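Local coordinates for Mll7089 protein (Mesorhizobium loti, PDB 2OZ8) that is of uncertain function but, as a member of the mandelate racemase branch of the enolase superfamily, probably binds magnesium and may act as a hydro-lyase, at residues A[133-138]-A[314-319]. Numbering follows the deposited sequence.
Sequences VKAYAS and EWLEYS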
loop_
_atom_site.group_PDB
_atom_site.type_symbol
_atom_site.label_atom_id
_atom_site.label_comp_id
_atom_site.label_asym_id
_atom_site.label_seq_id
_atom_site.Cartn_x
_atom_site.Cartn_y
_atom_site.Cartn_z
ATOM N N VAL A 133 -15.606 27.417 26.472
ATOM C CA VAL A 133 -15.350 27.113 25.082
ATOM C C VAL A 133 -16.136 28.053 24.176
ATOM O O VAL A 133 -17.231 28.453 24.503
ATOM C CB VAL A 133 -15.716 25.640 24.805
ATOM C CG1 VAL A 133 -17.192 25.384 24.925
ATOM C CG2 VAL A 133 -15.138 25.210 23.474
ATOM N N LYS A 134 -15.577 28.420 23.047
ATOM C CA LYS A 134 -16.327 29.151 22.012
ATOM C C LYS A 134 -17.527 28.397 21.499
ATOM O O LYS A 134 -17.480 27.168 21.243
ATOM C CB LYS A 134 -15.424 29.412 20.823
ATOM C CG LYS A 134 -14.206 30.234 21.200
ATOM C CD LYS A 134 -13.445 30.674 19.965
ATOM C CE LYS A 134 -12.146 29.987 19.917
ATOM N NZ LYS A 134 -11.331 30.641 18.862
ATOM N N ALA A 135 -18.600 29.138 21.282
ATOM C CA ALA A 135 -19.817 28.540 20.796
ATOM C C ALA A 135 -20.110 29.169 19.435
ATOM O O ALA A 135 -19.860 30.339 19.240
ATOM C CB ALA A 135 -20.969 28.794 21.809
ATOM N N TYR A 136 -20.600 28.390 18.479
ATOM C CA TYR A 136 -20.965 28.971 17.210
ATOM C C TYR A 136 -22.453 28.820 17.034
ATOM O O TYR A 136 -23.058 27.949 17.638
ATOM C CB TYR A 136 -20.187 28.368 16.036
ATOM C CG TYR A 136 -20.395 26.899 15.781
ATOM C CD1 TYR A 136 -21.373 26.481 14.917
ATOM C CD2 TYR A 136 -19.572 25.949 16.339
ATOM C CE1 TYR A 136 -21.544 25.148 14.616
ATOM C CE2 TYR A 136 -19.717 24.576 16.050
ATOM C CZ TYR A 136 -20.717 24.200 15.184
ATOM O OH TYR A 136 -20.974 22.897 14.859
ATOM N N ALA A 137 -23.036 29.710 16.249
ATOM C CA ALA A 137 -24.467 29.749 16.112
ATOM C C ALA A 137 -24.822 28.902 14.899
ATOM O O ALA A 137 -24.283 29.121 13.850
ATOM C CB ALA A 137 -24.936 31.188 15.918
ATOM N N SER A 138 -25.743 27.967 15.066
ATOM C CA SER A 138 -26.080 26.997 14.061
ATOM C C SER A 138 -27.580 26.996 13.829
ATOM O O SER A 138 -28.365 26.736 14.718
ATOM C CB SER A 138 -25.585 25.647 14.528
ATOM O OG SER A 138 -25.975 24.626 13.665
ATOM N N GLU A 314 -11.963 23.328 20.250
ATOM C CA GLU A 314 -12.131 24.779 20.361
ATOM C C GLU A 314 -13.572 25.274 20.147
ATOM O O GLU A 314 -13.898 26.396 20.523
ATOM C CB GLU A 314 -11.039 25.521 19.523
ATOM C CG GLU A 314 -11.432 26.163 18.211
ATOM C CD GLU A 314 -10.350 27.125 17.619
ATOM O OE1 GLU A 314 -10.367 28.353 17.931
ATOM O OE2 GLU A 314 -9.508 26.659 16.812
ATOM N N TRP A 315 -14.444 24.422 19.588
ATOM C CA TRP A 315 -15.824 24.821 19.207
ATOM C C TRP A 315 -16.936 23.887 19.666
ATOM O O TRP A 315 -16.828 22.671 19.610
ATOM C CB TRP A 315 -15.974 25.039 17.709
ATOM C CG TRP A 315 -15.161 26.142 17.137
ATOM C CD1 TRP A 315 -13.984 26.028 16.453
ATOM C CD2 TRP A 315 -15.506 27.563 17.140
ATOM N NE1 TRP A 315 -13.546 27.302 16.060
ATOM C CE2 TRP A 315 -14.458 28.253 16.468
ATOM C CE3 TRP A 315 -16.588 28.304 17.658
ATOM C CZ2 TRP A 315 -14.474 29.671 16.273
ATOM C CZ3 TRP A 315 -16.584 29.716 17.516
ATOM C CH2 TRP A 315 -15.533 30.379 16.807
ATOM N N LEU A 316 -18.019 24.481 20.108
ATOM C CA LEU A 316 -19.221 23.758 20.507
ATOM C C LEU A 316 -20.440 24.326 19.747
ATOM O O LEU A 316 -20.600 25.538 19.650
ATOM C CB LEU A 316 -19.431 23.866 22.044
ATOM C CG LEU A 316 -20.801 23.383 22.531
ATOM C CD1 LEU A 316 -20.733 22.902 23.926
ATOM C CD2 LEU A 316 -21.833 24.574 22.397
ATOM N N GLU A 317 -21.269 23.447 19.209
ATOM C CA GLU A 317 -22.435 23.855 18.450
ATOM C C GLU A 317 -23.608 24.278 19.338
ATOM O O GLU A 317 -23.995 23.542 20.267
ATOM C CB GLU A 317 -22.876 22.708 17.522
ATOM C CG GLU A 317 -23.984 23.103 16.545
ATOM C CD GLU A 317 -24.340 22.040 15.592
ATOM O OE1 GLU A 317 -23.928 20.895 15.837
ATOM O OE2 GLU A 317 -25.040 22.317 14.603
ATOM N N TYR A 318 -24.213 25.425 19.026
ATOM C CA TYR A 318 -25.485 25.822 19.679
ATOM C C TYR A 318 -26.559 26.221 18.643
ATOM O O TYR A 318 -26.285 27.013 17.751
ATOM C CB TYR A 318 -25.280 26.934 20.729
ATOM C CG TYR A 318 -26.584 27.272 21.414
ATOM C CD1 TYR A 318 -27.153 26.403 22.352
ATOM C CD2 TYR A 318 -27.295 28.418 21.051
ATOM C CE1 TYR A 318 -28.396 26.671 22.918
ATOM C CE2 TYR A 318 -28.553 28.708 21.607
ATOM C CZ TYR A 318 -29.073 27.842 22.541
ATOM O OH TYR A 318 -30.276 28.144 23.061
ATOM N N SER A 319 -27.772 25.699 18.788
ATOM C CA SER A 319 -28.770 25.755 17.715
ATOM C C SER A 319 -30.090 26.450 18.083
ATOM O O SER A 319 -31.063 26.370 17.361
ATOM C CB SER A 319 -29.042 24.361 17.186
ATOM O OG SER A 319 -27.912 23.863 16.472
HETATM O O HOH W 1 -12.469 27.317 22.877
#
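First and last strands of the enolase-type barrel, 132-138 and 313-318, run parallel here and close the ring. Four backbone hydrogen bonds zip them: L316 N to K134 O, Y136 N to L316 O, Y318 N to Y136 O, and S138 N to Y318 O. Y136 starts with CB 3.9 Å from CE3 of W315. Its chi1 of 63° tucks CG between N and C of its own backbone, so the ring lies across E317, whose CA covers one face, 3.9 Å from the ring centroid. CE1 and CZ run along CB and CG of E317, and OH ends 3.3 Å from E317 CB, with a weak hydrogen bond to K165 NZ. An alanine in place of Y136 removes the ring and OH, and would probably leave E317 less firmly packed. At the N-terminal ends, K134 lays its CB over the six-membered ring of W315 and bends at chi3 (-112°), bringing NZ 2.7 Å from OE1 of E314 in a salt bridge. At the other end E317 is extended: OE1 accepts a hydrogen bond from N297 N, while OE2 forms a salt bridge with K165 NZ and, on its anti lone pair, takes the hydroxyl OG of S138 at 2.7 Å.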